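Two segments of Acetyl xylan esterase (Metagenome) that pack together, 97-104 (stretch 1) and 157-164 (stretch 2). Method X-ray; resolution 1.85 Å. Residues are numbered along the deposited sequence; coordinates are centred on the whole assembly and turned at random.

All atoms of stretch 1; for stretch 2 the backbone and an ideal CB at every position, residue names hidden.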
# COMPACT_ATOMS: atom_id res chain seq x y z
N ALA A 97 4.17 -0.14 -10.80
CA ALA A 97 3.65 1.22 -10.73
C ALA A 97 4.69 2.17 -10.15
O ALA A 97 4.85 3.29 -10.64
CB ALA A 97 2.38 1.26 -9.88
N ILE A 98 5.39 1.75 -9.10
CA ILE A 98 6.43 2.58 -8.49
C ILE A 98 7.52 2.89 -9.52
O ILE A 98 7.97 4.04 -9.65
CB ILE A 98 7.02 1.88 -7.26
CG1 ILE A 98 5.99 1.80 -6.13
CG2 ILE A 98 8.26 2.62 -6.79
CD1 ILE A 98 6.33 0.77 -5.08
N ARG A 99 7.98 1.87 -10.24
CA ARG A 99 9.02 2.08 -11.25
C ARG A 99 8.54 3.04 -12.33
O ARG A 99 9.32 3.87 -12.82
CB ARG A 99 9.41 0.74 -11.87
CG ARG A 99 10.10 -0.23 -10.91
CD ARG A 99 10.79 -1.36 -11.67
NE ARG A 99 9.85 -2.18 -12.44
CZ ARG A 99 9.25 -3.27 -11.97
NH1 ARG A 99 9.48 -3.68 -10.73
NH2 ARG A 99 8.41 -3.95 -12.74
N TYR A 100 7.28 2.93 -12.73
CA TYR A 100 6.74 3.83 -13.75
C TYR A 100 6.76 5.27 -13.27
O TYR A 100 7.14 6.18 -14.02
CB TYR A 100 5.32 3.41 -14.12
CG TYR A 100 4.71 4.34 -15.14
CD1 TYR A 100 4.03 5.49 -14.76
CD2 TYR A 100 4.83 4.07 -16.50
CE1 TYR A 100 3.48 6.33 -15.69
CE2 TYR A 100 4.28 4.91 -17.44
CZ TYR A 100 3.61 6.04 -17.03
OH TYR A 100 3.05 6.87 -17.97
N VAL A 101 6.34 5.50 -12.03
CA VAL A 101 6.27 6.86 -11.50
C VAL A 101 7.68 7.44 -11.35
O VAL A 101 7.95 8.57 -11.77
CB VAL A 101 5.51 6.88 -10.17
CG1 VAL A 101 5.61 8.24 -9.52
CG2 VAL A 101 4.05 6.48 -10.38
N ARG A 102 8.59 6.67 -10.76
CA ARG A 102 9.96 7.16 -10.57
C ARG A 102 10.61 7.46 -11.91
O ARG A 102 11.23 8.52 -12.09
CB ARG A 102 10.78 6.14 -9.79
CG ARG A 102 12.24 6.54 -9.61
CD ARG A 102 12.94 5.71 -8.54
NE ARG A 102 12.63 6.17 -7.19
CZ ARG A 102 11.96 5.46 -6.29
NH1 ARG A 102 11.54 4.24 -6.58
NH2 ARG A 102 11.72 5.96 -5.08
N SER A 103 10.49 6.54 -12.87
CA SER A 103 11.14 6.74 -14.16
C SER A 103 10.55 7.94 -14.90
O SER A 103 11.29 8.70 -15.53
CB SER A 103 11.00 5.47 -15.01
OG SER A 103 11.58 5.65 -16.30
N ASN A 104 9.23 8.12 -14.83
CA ASN A 104 8.54 9.15 -15.60
C ASN A 104 8.24 10.40 -14.79
O ASN A 104 7.44 11.23 -15.23
CB ASN A 104 7.25 8.57 -16.17
CG ASN A 104 7.50 7.50 -17.23
OD1 ASN A 104 7.90 7.81 -18.35
ND2 ASN A 104 7.29 6.24 -16.87
N UNK A 157 14.83 -1.25 -15.12
CA UNK A 157 16.09 -0.70 -14.63
C UNK A 157 15.88 0.34 -13.54
O UNK A 157 16.84 0.70 -12.85
CB UNK A 157 16.88 -0.08 -15.79
N UNK A 158 14.66 0.85 -13.38
CA UNK A 158 14.38 1.86 -12.38
C UNK A 158 14.13 1.23 -11.02
O UNK A 158 13.56 0.14 -10.91
CB UNK A 158 13.18 2.71 -12.80
N UNK A 159 14.57 1.92 -9.97
CA UNK A 159 14.34 1.43 -8.63
C UNK A 159 12.88 1.47 -8.23
O UNK A 159 12.12 2.35 -8.66
CB UNK A 159 15.17 2.24 -7.63
N UNK A 160 12.49 0.52 -7.38
CA UNK A 160 11.10 0.38 -6.96
C UNK A 160 10.92 0.66 -5.47
O UNK A 160 9.89 0.29 -4.90
CB UNK A 160 10.59 -1.03 -7.29
N UNK A 161 11.88 1.32 -4.84
CA UNK A 161 11.84 1.56 -3.40
C UNK A 161 10.87 2.69 -3.05
O UNK A 161 10.60 3.58 -3.87
CB UNK A 161 13.24 1.89 -2.88
N UNK A 162 10.32 2.62 -1.84
CA UNK A 162 9.47 3.65 -1.28
C UNK A 162 10.17 4.26 -0.08
O UNK A 162 10.97 3.59 0.59
CB UNK A 162 8.10 3.09 -0.89
N UNK A 163 9.86 5.52 0.21
CA UNK A 163 10.59 6.27 1.23
C UNK A 163 9.87 6.35 2.57
O UNK A 163 10.52 6.66 3.58
CB UNK A 163 10.86 7.69 0.72
N UNK A 164 8.57 6.08 2.60
CA UNK A 164 7.78 6.13 3.82
C UNK A 164 6.45 5.44 3.55
O UNK A 164 6.00 5.38 2.40
CB UNK A 164 7.57 7.57 4.29

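Stretch 1 is helical from Ala-97 to Ser-103, and stretch 2 packs against it without regular helix or strand. Position 157 points its CA-to-CB bond away from the helix, with nothing of stretch 1 near its ideal CB. The helix therefore sets no demand, and the deposited Ser-157 makes no contact.

Position 158 points toward the helix. Its ideal CB lies 4.0 Å from Arg-99 O and 4.2 Å from Ser-103 CB, and the aliphatic part of Arg-102 is close by. A compact side chain such as Val, Thr, Ser or Ala would suit. The residue is Thr-158, whose CG2 packs 3.6 Å from Arg-102 CG while its OG1 approaches Ser-103 CB at 3.4 Å. Its branched shape thus covers two neighbouring residues of the helix.

At position 159 an ideal CB would sit 4.2 Å from Arg-102 CD, and there is room for it; phi/psi of -69/149 is open to most residues. The helix does not single out one type, and Gly-159 contributes through its backbone: Arg-102 NH1 donates a hydrogen bond to Gly-159 O at 2.9 Å.

The ideal CB of position 160 is 3.7 Å from Arg-99 CG and 4.4 Å from Ile-98 CG2, so a small residue, Ala or Ser, fits readily. In Ser-160 the real CB rests 3.8 Å from Arg-99 CG, and the OG, in the p rotamer, is hydrogen-bonded elsewhere in the structure.

Position 161 directs its CA-to-CB bond away, yet Arg-102 NH1 is 4.7 Å from the ideal CB, and a longer side chain could turn back over the flat guanidinium. An aromatic ring or an acid would be plausible. His-161 brings its ring over one face of that group, centres 4.0 Å apart and planes at 11°, a stack. Its backbone adds more: Arg-102 NH1 and NH2 each donate to His-161 O at 2.9 Å.

Position 162 points sideways, with Ile-98 CD1 5.1 Å from its ideal CB, which favours an apolar side chain such as Val, Ile or Leu. Val-162 reaches Ile-98 CD1 with CG1 at 3.7 Å.

From position 163 the helix is beyond a CB's reach, but an acid or a neutral acceptor, such as Asp, Glu, Asn or Gln, could extend toward the positive charge of Arg-102. Asp-163 OD1 stays 4.2 Å from Arg-102 NH2, too far for a salt bridge; a water bridges the two atoms. Asp-163 OD2 accepts a hydrogen bond from His-161 NE2 at 2.9 Å, tethering the stacked ring.

Position 164 is out of reach, so stretch 1 expresses no preference; the residue is Ala-164, which makes no contact with it.

Stretch 2, residues 157-164: STGSHVDA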
# COMPACT_ATOMS: atom_id res chain seq x y z
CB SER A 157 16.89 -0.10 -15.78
OG SER A 157 16.40 1.18 -16.13
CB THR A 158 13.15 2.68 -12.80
OG1 THR A 158 13.35 3.25 -14.10
CG2 THR A 158 12.88 3.79 -11.80
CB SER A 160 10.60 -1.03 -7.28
OG SER A 160 11.31 -2.01 -6.54
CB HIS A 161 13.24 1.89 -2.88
CG HIS A 161 13.56 3.35 -2.85
ND1 HIS A 161 14.14 4.01 -3.92
CD2 HIS A 161 13.38 4.28 -1.88
CE1 HIS A 161 14.30 5.28 -3.60
NE2 HIS A 161 13.85 5.47 -2.38
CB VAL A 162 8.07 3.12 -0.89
CG1 VAL A 162 7.27 2.74 -2.13
CG2 VAL A 162 8.21 1.94 0.06
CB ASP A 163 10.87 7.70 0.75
CG ASP A 163 11.79 7.73 -0.45
OD1 ASP A 163 11.36 8.22 -1.52
OD2 ASP A 163 12.94 7.27 -0.34
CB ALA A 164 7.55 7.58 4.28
O HOH W 1 12.77 8.48 -3.90
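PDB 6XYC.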